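Local atomic coordinates of (S)-ureidoglycine--glyoxylate transaminase (Bacillus subtilis, PDB entry 3ISL), a protein that catalyses the pyridoxal-phosphate-dependent transfer of the amino group of (S)-ureidoglycine to glyoxylate, giving oxalurate and glycine in purine catabolism. Residues 322-327 with 365-370; 326-331 with 359-364. All coordinates share one frame; numbering follows the deposited sequence.

Contact 1 (322-327 with 365-370); sequences PVVTCV and GTMGYS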
loop_
_atom_site.group_PDB
_atom_site.type_symbol
_atom_site.label_atom_id
_atom_site.label_comp_id
_atom_site.label_asym_id
_atom_site.label_seq_id
_atom_site.Cartn_x
_atom_site.Cartn_y
_atom_site.Cartn_z
ATOM N N PRO A 322 -3.676 3.433 -27.042
ATOM C CA PRO A 322 -5.114 3.167 -27.361
ATOM C C PRO A 322 -6.054 3.631 -26.229
ATOM O O PRO A 322 -7.146 4.170 -26.523
ATOM C CB PRO A 322 -5.193 1.615 -27.534
ATOM C CG PRO A 322 -3.734 1.209 -27.864
ATOM C CD PRO A 322 -2.900 2.174 -26.944
ATOM N N VAL A 323 -5.557 3.565 -24.997
ATOM C CA VAL A 323 -6.403 3.819 -23.806
ATOM C C VAL A 323 -6.436 5.257 -23.293
ATOM O O VAL A 323 -7.064 5.534 -22.270
ATOM C CB VAL A 323 -6.202 2.758 -22.677
ATOM C CG1 VAL A 323 -6.454 1.324 -23.254
ATOM C CG2 VAL A 323 -4.777 2.834 -22.067
ATOM N N VAL A 324 -5.835 6.193 -24.028
ATOM C CA VAL A 324 -5.911 7.588 -23.632
ATOM C C VAL A 324 -6.082 8.318 -24.923
ATOM O O VAL A 324 -5.493 7.941 -25.925
ATOM C CB VAL A 324 -4.586 8.033 -22.913
ATOM C CG1 VAL A 324 -4.542 9.518 -22.680
ATOM C CG2 VAL A 324 -4.448 7.309 -21.543
ATOM N N THR A 325 -6.852 9.398 -24.872
ATOM C CA THR A 325 -7.132 10.206 -26.031
ATOM C C THR A 325 -6.967 11.649 -25.609
ATOM O O THR A 325 -7.620 12.086 -24.655
ATOM C CB THR A 325 -8.582 9.917 -26.479
ATOM O OG1 THR A 325 -8.559 8.605 -26.996
ATOM C CG2 THR A 325 -9.052 10.919 -27.639
ATOM N N CYS A 326 -6.035 12.344 -26.244
ATOM C CA CYS A 326 -5.638 13.696 -25.845
ATOM C C CYS A 326 -6.354 14.656 -26.777
ATOM O O CYS A 326 -6.070 14.686 -27.985
ATOM C CB CYS A 326 -4.100 13.892 -25.977
ATOM S SG CYS A 326 -3.147 12.748 -24.998
ATOM N N VAL A 327 -7.277 15.437 -26.215
ATOM C CA VAL A 327 -8.118 16.311 -27.006
ATOM C C VAL A 327 -7.595 17.718 -26.834
ATOM O O VAL A 327 -7.407 18.167 -25.703
ATOM C CB VAL A 327 -9.589 16.236 -26.563
ATOM C CG1 VAL A 327 -10.513 17.196 -27.417
ATOM C CG2 VAL A 327 -10.090 14.779 -26.593
ATOM N N GLY A 365 -9.431 9.046 -20.627
ATOM C CA GLY A 365 -9.021 7.637 -20.449
ATOM C C GLY A 365 -10.189 6.752 -20.851
ATOM O O GLY A 365 -11.370 7.152 -20.660
ATOM N N THR A 366 -9.911 5.609 -21.483
ATOM C CA THR A 366 -10.951 4.587 -21.777
ATOM C C THR A 366 -10.269 3.307 -21.322
ATOM O O THR A 366 -9.780 2.570 -22.136
ATOM C CB THR A 366 -11.303 4.482 -23.319
ATOM O OG1 THR A 366 -10.092 4.531 -24.084
ATOM C CG2 THR A 366 -12.190 5.626 -23.777
ATOM N N MET A 367 -10.193 3.076 -20.011
ATOM C CA MET A 367 -9.444 1.973 -19.435
ATOM C C MET A 367 -10.332 1.028 -18.622
ATOM O O MET A 367 -11.120 1.508 -17.786
ATOM C CB MET A 367 -8.400 2.540 -18.413
ATOM C CG MET A 367 -7.298 3.455 -19.063
ATOM S SD MET A 367 -6.418 4.279 -17.756
ATOM C CE MET A 367 -4.807 4.535 -18.558
ATOM N N GLY A 368 -10.153 -0.303 -18.772
ATOM C CA GLY A 368 -10.798 -1.197 -17.877
ATOM C C GLY A 368 -12.316 -1.084 -17.878
ATOM O O GLY A 368 -12.958 -0.983 -18.945
ATOM N N TYR A 369 -12.906 -1.081 -16.690
ATOM C CA TYR A 369 -14.371 -1.088 -16.574
ATOM C C TYR A 369 -14.976 0.219 -17.108
ATOM O O TYR A 369 -16.130 0.243 -17.501
ATOM C CB TYR A 369 -14.780 -1.269 -15.110
ATOM C CG TYR A 369 -16.279 -1.501 -15.000
ATOM C CD1 TYR A 369 -16.844 -2.731 -15.430
ATOM C CD2 TYR A 369 -17.117 -0.507 -14.543
ATOM C CE1 TYR A 369 -18.199 -2.954 -15.374
ATOM C CE2 TYR A 369 -18.512 -0.716 -14.498
ATOM C CZ TYR A 369 -19.037 -1.936 -14.933
ATOM O OH TYR A 369 -20.406 -2.156 -14.856
ATOM N N SER A 370 -14.230 1.328 -17.010
ATOM C CA SER A 370 -14.602 2.632 -17.618
ATOM C C SER A 370 -14.647 2.627 -19.168
ATOM O O SER A 370 -15.270 3.535 -19.842
ATOM C CB SER A 370 -13.568 3.669 -17.127
ATOM O OG SER A 370 -13.897 4.109 -15.786
#
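V323 and M367 meet with their side chains at about a right angle, CB of V323 standing 3.8 Å from CG of M367. M367 holds CG anti to its own carbonyl carbon (chi1 -64°), and the chain then runs on extended, which brings the terminal methyl to the CG2 branches of both valines. There CE lies 3.9 Å from CG2 of V323 and 4.1 Å from CG2 of V324. Towards V324 the approach is of another kind: the two side chains lie alongside each other and point the same way. One thioether chain thus joins two consecutive valines, crossing the first and running beside the second. The other branch of V323, CG1, turns to the backbone and rests 3.7 Å from the carbonyl O of T366.

The backbones are tied by a single hydrogen bond, from N of T366 to O of V323, at 3.0 Å and nearly straight at the hydrogen (167°). The N-H comes from above the carbonyl plane, 40° out of it. The same oxygen also receives a CH···O contact from CA of G365. V324 and G365 form an antiparallel, non-hydrogen-bonded pair, their CA atoms 4.5 Å apart.

Helix 288-308 backs this packing: H295 touches V323, and L302 touches T366. The M367 side chain also lies about 4 Å from that of K198, the cofactor-attachment lysine, which is not joined to the cofactor in this structure, and about 6 Å from the bound pyridoxal phosphate. The contact is the end of an antiparallel strand pair, where the second strand gives way to a loop bordering the cofactor site of this class-V aminotransferase.

Contact 2 (326-331 with 359-364); sequences CVEIPG and GKIWRI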
loop_
_atom_site.group_PDB
_atom_site.type_symbol
_atom_site.label_atom_id
_atom_site.label_comp_id
_atom_site.label_asym_id
_atom_site.label_seq_id
_atom_site.Cartn_x
_atom_site.Cartn_y
_atom_site.Cartn_z
ATOM N N CYS A 326 -6.035 12.344 -26.244
ATOM C CA CYS A 326 -5.638 13.696 -25.845
ATOM C C CYS A 326 -6.354 14.656 -26.777
ATOM O O CYS A 326 -6.070 14.686 -27.985
ATOM C CB CYS A 326 -4.100 13.892 -25.977
ATOM S SG CYS A 326 -3.147 12.748 -24.998
ATOM N N VAL A 327 -7.277 15.437 -26.215
ATOM C CA VAL A 327 -8.118 16.311 -27.006
ATOM C C VAL A 327 -7.595 17.718 -26.834
ATOM O O VAL A 327 -7.407 18.167 -25.703
ATOM C CB VAL A 327 -9.589 16.236 -26.563
ATOM C CG1 VAL A 327 -10.513 17.196 -27.417
ATOM C CG2 VAL A 327 -10.090 14.779 -26.593
ATOM N N GLU A 328 -7.391 18.418 -27.958
ATOM C CA GLU A 328 -6.864 19.780 -27.947
ATOM C C GLU A 328 -7.946 20.729 -27.451
ATOM O O GLU A 328 -9.079 20.715 -27.965
ATOM C CB GLU A 328 -6.293 20.191 -29.342
ATOM C CG GLU A 328 -4.863 19.636 -29.583
ATOM C CD GLU A 328 -4.257 19.883 -30.981
ATOM O OE1 GLU A 328 -3.063 19.498 -31.159
ATOM O OE2 GLU A 328 -4.942 20.453 -31.879
ATOM N N ILE A 329 -7.591 21.522 -26.435
ATOM C CA ILE A 329 -8.427 22.605 -25.937
ATOM C C ILE A 329 -8.420 23.751 -26.955
ATOM O O ILE A 329 -7.398 24.350 -27.248
ATOM C CB ILE A 329 -7.969 23.101 -24.528
ATOM C CG1 ILE A 329 -8.011 21.926 -23.514
ATOM C CG2 ILE A 329 -8.821 24.320 -24.055
ATOM C CD1 ILE A 329 -7.203 22.159 -22.219
ATOM N N PRO A 330 -9.580 24.055 -27.507
ATOM C CA PRO A 330 -9.661 25.152 -28.520
ATOM C C PRO A 330 -9.288 26.519 -27.933
ATOM O O PRO A 330 -9.511 26.767 -26.736
ATOM C CB PRO A 330 -11.126 25.140 -28.929
ATOM C CG PRO A 330 -11.747 23.847 -28.280
ATOM C CD PRO A 330 -10.888 23.495 -27.124
ATOM N N GLY A 331 -8.709 27.393 -28.749
ATOM C CA GLY A 331 -8.307 28.743 -28.295
ATOM C C GLY A 331 -9.472 29.505 -27.672
ATOM O O GLY A 331 -10.615 29.387 -28.146
ATOM N N GLY A 359 -2.940 23.323 -19.989
ATOM C CA GLY A 359 -3.794 24.202 -20.780
ATOM C C GLY A 359 -3.883 23.850 -22.257
ATOM O O GLY A 359 -4.587 24.522 -23.014
ATOM N N LYS A 360 -3.161 22.834 -22.707
ATOM C CA LYS A 360 -3.204 22.471 -24.135
ATOM C C LYS A 360 -4.189 21.357 -24.415
ATOM O O LYS A 360 -4.756 21.299 -25.485
ATOM C CB LYS A 360 -1.815 22.045 -24.646
ATOM C CG LYS A 360 -0.824 23.224 -24.768
ATOM C CD LYS A 360 0.627 22.737 -24.767
ATOM C CE LYS A 360 0.913 21.801 -25.974
ATOM N NZ LYS A 360 1.611 22.441 -27.141
ATOM N N ILE A 361 -4.341 20.431 -23.465
ATOM C CA ILE A 361 -5.085 19.207 -23.744
ATOM C C ILE A 361 -5.925 18.769 -22.583
ATOM O O ILE A 361 -5.569 18.988 -21.418
ATOM C CB ILE A 361 -4.161 17.974 -24.141
ATOM C CG1 ILE A 361 -2.993 17.763 -23.162
ATOM C CG2 ILE A 361 -3.703 18.051 -25.572
ATOM C CD1 ILE A 361 -2.336 16.317 -23.233
ATOM N N TRP A 362 -7.041 18.131 -22.894
ATOM C CA TRP A 362 -7.669 17.244 -21.883
ATOM C C TRP A 362 -7.263 15.867 -22.242
ATOM O O TRP A 362 -7.027 15.616 -23.402
ATOM C CB TRP A 362 -9.189 17.279 -21.895
ATOM C CG TRP A 362 -9.811 18.622 -21.666
ATOM C CD1 TRP A 362 -9.955 19.307 -20.458
ATOM C CD2 TRP A 362 -10.462 19.422 -22.666
ATOM N NE1 TRP A 362 -10.657 20.512 -20.682
ATOM C CE2 TRP A 362 -10.971 20.599 -22.020
ATOM C CE3 TRP A 362 -10.644 19.272 -24.053
ATOM C CZ2 TRP A 362 -11.651 21.636 -22.741
ATOM C CZ3 TRP A 362 -11.323 20.293 -24.772
ATOM C CH2 TRP A 362 -11.797 21.474 -24.108
ATOM N N ARG A 363 -7.203 14.965 -21.253
ATOM C CA ARG A 363 -6.925 13.568 -21.529
ATOM C C ARG A 363 -8.123 12.713 -21.133
ATOM O O ARG A 363 -8.539 12.698 -19.983
ATOM C CB ARG A 363 -5.648 13.104 -20.807
ATOM C CG ARG A 363 -4.420 13.877 -21.226
ATOM C CD ARG A 363 -3.218 13.469 -20.414
ATOM N NE ARG A 363 -3.301 14.026 -19.085
ATOM C CZ ARG A 363 -2.946 13.379 -17.981
ATOM N NH1 ARG A 363 -2.456 12.156 -18.028
ATOM N NH2 ARG A 363 -3.062 13.984 -16.820
ATOM N N ILE A 364 -8.676 11.973 -22.091
ATOM C CA ILE A 364 -9.843 11.173 -21.763
ATOM C C ILE A 364 -9.331 9.720 -21.782
ATOM O O ILE A 364 -8.843 9.271 -22.814
ATOM C CB ILE A 364 -10.978 11.369 -22.720
ATOM C CG1 ILE A 364 -11.327 12.881 -22.836
ATOM C CG2 ILE A 364 -12.217 10.430 -22.354
ATOM C CD1 ILE A 364 -12.490 13.228 -23.783
#
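I329 sets its CG1 over one face of the W362 indole, almost on the normal of the six-membered ring and 3.5 Å from its centroid, a CH-pi contact. The CB of W362 carries CG anti to the carbonyl carbon (chi1 -58°), and chi2 of -77° turns the ring so that I329 can cover it. The fusion atoms CD2 and CE2 each lie 3.6 Å from CG1 of I329, and CZ2 comes up against CG2 of the same residue. Along the rim, CE3 meets CG1 of V327 in the ring plane at 4.0 Å, and at the tip CH2 reaches CD of P330 at 3.7 Å. On the other rim, NE1 gives its hydrogen to the carbonyl O of G335. An alanine here would probably open a gap beneath I329 and P330 and leave the G335 carbonyl without this donor.

The backbones pair V327 with W362 through two hydrogen bonds of 2.8 Å, N of each to O of the other. A third, from N of I329 to O of K360, extends the pairing past the end of the strand. On the opposite face from W362, SG of C326 touches both CD1 of I361 and CG of R363, whose guanidinium bonds to the carbonyls of S352 and T147. Strand 324-328 thus lies antiparallel to strand 361-365, with V327 packing on I306 and I364 on L302 of helix 288-308.

In the fold
Contacts 1 and 2 follow one another along neighbouring antiparallel strands 324-328 and 361-365 of one sheet, their centres about 14 Å apart. Both use strand 324-328 and share C326 and V327; helix 335-346 and strand 348-349 lie in the connection to strand 361-365. Moving forward through 322-331 means moving backward through 370-359. Between them, N of I364 probably bonds to O of T325 at 2.8 Å, making the pairing continuous. The centre of contact 2 lies about 21 Å, that of contact 1 about 11 Å, from the centre of the chain; the latter leads, buried, into the loop before helix 373-389. The sheet thus connects the subunit's outer part to the cofactor surroundings.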